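Thermophilic dibenzothiophene desulfurization enzyme C (Paenibacillus sp. A11-2, PDB 5XDE) acts in dibenzothiophene desulfurization, probably oxygenating the substrate at sulfur with reduced FMN and O2 to give the 5-oxide and then the 5,5-dioxide. Local coordinates at the interface of chains A and B. Numbering follows the deposited sequence. Chains: chain A/B, Thermophilic dibenzothiophene desulfurization enzyme C.

The interface of chains A and B. Residues chain A 300-301, 303-305, 307-308; chain B 343, 346-347, 395, 398.
A:Ala304 meets B:Ser343 where helix 293-325 of chain A packs on helix 331-358 of chain B, the hydroxyl OG of B:Ser343 lying 3.5 Å from CA of A:Ala304. The methyl CB of A:Ala304 also touches the tip of B:Ile346, with CD1 3.8 Å away, and its small size probably allows B:Ser343 this near approach to the chain A backbone. One turn further along, the side chains of A:Val308 and B:Val347 run antiparallel alongside one another, methyl CG2 to methyl CG2 at 3.7 Å. With CG1 of A:Val308 anti to the backbone N (chi1 172°), CG2 is the branch that faces chain B, where it also nears the backbone O of B:Ser343. At the other end of the patch, helix 391-404 of chain B brings B:Ile395 and B:Val398 against A:Gly300, whose CA lies 3.3 Å from the carbonyl O of B:Ile395. A:Glu301 swings its CG anti to the backbone N (chi1 -161°) and bends at chi2, laying its carboxylate against the tip of B:Ile395, OE1 3.5 Å from CD1. This van der Waals packing between helices is one part of a two-fold homomeric interface in the deposited tetramer and is likely to contribute to subunit association. At its margin, A:Gln307 rests its aliphatic CG 3.5 Å from OG of B:Ser343. An alanine in place of A:Gln307 would probably open a gap beside the B:Ser343 hydroxyl and leave the carbonyl of A:Ala303 without its side-chain partner. Behind this contact the bent glutamine turns back along its own helix, where its amide NE2 donates to O of A:Ala303 at 3.2 Å, tilted 31° from the carbonyl plane.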
ATOM      1  N   GLY A 300     -15.360  -3.641   1.453  1.00 14.31           N
ATOM      2  CA  GLY A 300     -15.212  -3.261   2.847  1.00 13.63           C
ATOM      3  C   GLY A 300     -14.039  -2.331   3.070  1.00 15.22           C
ATOM      4  O   GLY A 300     -14.139  -1.359   3.826  1.00 17.28           O
ATOM      5  N   GLU A 301     -12.910  -2.615   2.416  1.00 15.63           N
ATOM      6  CA  GLU A 301     -11.729  -1.770   2.568  1.00 16.73           C
ATOM      7  C   GLU A 301     -12.031  -0.346   2.108  1.00 18.51           C
ATOM      8  O   GLU A 301     -11.749   0.628   2.814  1.00 16.88           O
ATOM      9  CB  GLU A 301     -10.574  -2.382   1.766  1.00 18.11           C
ATOM     10  CG  GLU A 301      -9.177  -1.927   2.128  1.00 35.02           C
ATOM     11  CD  GLU A 301      -8.537  -2.798   3.203  1.00 34.95           C
ATOM     12  OE1 GLU A 301      -8.461  -2.339   4.364  1.00 39.70           O
ATOM     13  OE2 GLU A 301      -8.122  -3.946   2.902  1.00 37.59           O
ATOM     14  N   ALA A 303     -15.127   1.074   1.340  1.00 14.23           N
ATOM     15  CA  ALA A 303     -16.224   1.746   2.031  1.00 14.43           C
ATOM     16  C   ALA A 303     -15.786   2.242   3.405  1.00 17.89           C
ATOM     17  O   ALA A 303     -16.218   3.316   3.843  1.00 14.55           O
ATOM     18  CB  ALA A 303     -17.447   0.832   2.142  1.00 16.40           C
ATOM     19  N   ALA A 304     -14.892   1.509   4.075  1.00 15.57           N
ATOM     20  CA  ALA A 304     -14.438   1.927   5.403  1.00 18.44           C
ATOM     21  C   ALA A 304     -13.638   3.221   5.328  1.00 15.51           C
ATOM     22  O   ALA A 304     -13.876   4.161   6.103  1.00 14.44           O
ATOM     23  CB  ALA A 304     -13.608   0.815   6.046  1.00 15.18           C
ATOM     24  N   GLN A 305     -12.675   3.286   4.402  1.00 15.55           N
ATOM     25  CA  GLN A 305     -11.918   4.517   4.210  1.00 16.56           C
ATOM     26  C   GLN A 305     -12.846   5.667   3.850  1.00 16.50           C
ATOM     27  O   GLN A 305     -12.674   6.787   4.338  1.00 16.15           O
ATOM     28  CB  GLN A 305     -10.855   4.323   3.127  1.00 19.21           C
ATOM     29  CG  GLN A 305      -9.787   3.279   3.477  1.00 19.91           C
ATOM     30  CD  GLN A 305      -8.737   3.113   2.379  1.00 25.10           C
ATOM     31  OE1 GLN A 305      -8.109   4.082   1.941  1.00 28.59           O
ATOM     32  NE2 GLN A 305      -8.553   1.877   1.923  1.00 28.46           N
ATOM     33  N   GLN A 307     -16.055   6.038   4.686  1.00 14.42           N
ATOM     34  CA  GLN A 307     -16.828   6.475   5.849  1.00 13.38           C
ATOM     35  C   GLN A 307     -15.996   7.401   6.721  1.00 16.95           C
ATOM     36  O   GLN A 307     -16.469   8.455   7.158  1.00 16.35           O
ATOM     37  CB  GLN A 307     -17.300   5.294   6.713  1.00 15.41           C
ATOM     38  CG  GLN A 307     -18.213   4.277   6.073  1.00 18.24           C
ATOM     39  CD  GLN A 307     -19.266   4.904   5.214  1.00 22.01           C
ATOM     40  OE1 GLN A 307     -20.172   5.597   5.707  1.00 22.78           O
ATOM     41  NE2 GLN A 307     -19.169   4.662   3.910  1.00 22.42           N
ATOM     42  N   VAL A 308     -14.758   6.998   7.012  1.00 13.16           N
ATOM     43  CA  VAL A 308     -13.913   7.794   7.893  1.00 12.05           C
ATOM     44  C   VAL A 308     -13.611   9.139   7.254  1.00 15.79           C
ATOM     45  O   VAL A 308     -13.669  10.177   7.916  1.00 16.51           O
ATOM     46  CB  VAL A 308     -12.623   7.037   8.253  1.00 14.05           C
ATOM     47  CG1 VAL A 308     -11.670   7.957   9.019  1.00 15.16           C
ATOM     48  CG2 VAL A 308     -12.949   5.838   9.114  1.00 16.35           C
TER
ATOM     49  N   SER B 343     -15.527   0.897  10.611  1.00 13.12           N
ATOM     50  CA  SER B 343     -14.717   1.622   9.638  1.00 14.40           C
ATOM     51  C   SER B 343     -13.601   2.397  10.328  1.00 12.77           C
ATOM     52  O   SER B 343     -12.451   2.395   9.865  1.00 14.62           O
ATOM     53  CB  SER B 343     -15.596   2.577   8.823  1.00 12.97           C
ATOM     54  OG  SER B 343     -16.624   1.868   8.112  1.00 14.12           O
ATOM     55  N   ILE B 346     -10.933  -0.091  11.403  1.00 12.54           N
ATOM     56  CA  ILE B 346     -10.126  -0.559  10.277  1.00 13.65           C
ATOM     57  C   ILE B 346      -9.060   0.467   9.922  1.00 15.73           C
ATOM     58  O   ILE B 346      -7.870   0.148   9.813  1.00 14.89           O
ATOM     59  CB  ILE B 346     -11.029  -0.852   9.067  1.00 14.73           C
ATOM     60  CG1 ILE B 346     -11.956  -2.033   9.365  1.00 12.97           C
ATOM     61  CG2 ILE B 346     -10.176  -1.119   7.836  1.00 17.53           C
ATOM     62  CD1 ILE B 346     -13.209  -2.090   8.435  1.00 11.52           C
ATOM     63  N   VAL B 347      -9.480   1.717   9.726  1.00 13.03           N
ATOM     64  CA  VAL B 347      -8.546   2.757   9.307  1.00 13.64           C
ATOM     65  C   VAL B 347      -7.469   2.966  10.368  1.00 14.28           C
ATOM     66  O   VAL B 347      -6.281   3.087  10.048  1.00 16.23           O
ATOM     67  CB  VAL B 347      -9.312   4.059   8.987  1.00 13.72           C
ATOM     68  CG1 VAL B 347      -8.344   5.208   8.786  1.00 15.65           C
ATOM     69  CG2 VAL B 347     -10.163   3.866   7.725  1.00 16.99           C
ATOM     70  N   ILE B 395     -13.453  -5.751   8.118  1.00 12.40           N
ATOM     71  CA  ILE B 395     -13.528  -5.370   6.707  1.00 12.18           C
ATOM     72  C   ILE B 395     -14.688  -6.097   6.012  1.00 14.09           C
ATOM     73  O   ILE B 395     -15.482  -5.484   5.278  1.00 13.98           O
ATOM     74  CB  ILE B 395     -12.174  -5.626   6.018  1.00 14.13           C
ATOM     75  CG1 ILE B 395     -11.136  -4.592   6.493  1.00 13.68           C
ATOM     76  CG2 ILE B 395     -12.351  -5.591   4.512  1.00 16.72           C
ATOM     77  CD1 ILE B 395      -9.686  -4.981   6.227  1.00 16.21           C
ATOM     78  N   VAL B 398     -18.047  -4.493   7.050  1.00 12.22           N
ATOM     79  CA  VAL B 398     -18.358  -3.254   6.351  1.00 13.32           C
ATOM     80  C   VAL B 398     -18.704  -3.542   4.896  1.00 15.21           C
ATOM     81  O   VAL B 398     -19.604  -2.916   4.328  1.00 16.01           O
ATOM     82  CB  VAL B 398     -17.207  -2.239   6.484  1.00 12.57           C
ATOM     83  CG1 VAL B 398     -17.504  -0.994   5.640  1.00 16.59           C
ATOM     84  CG2 VAL B 398     -16.991  -1.877   7.942  1.00 14.95           C
TER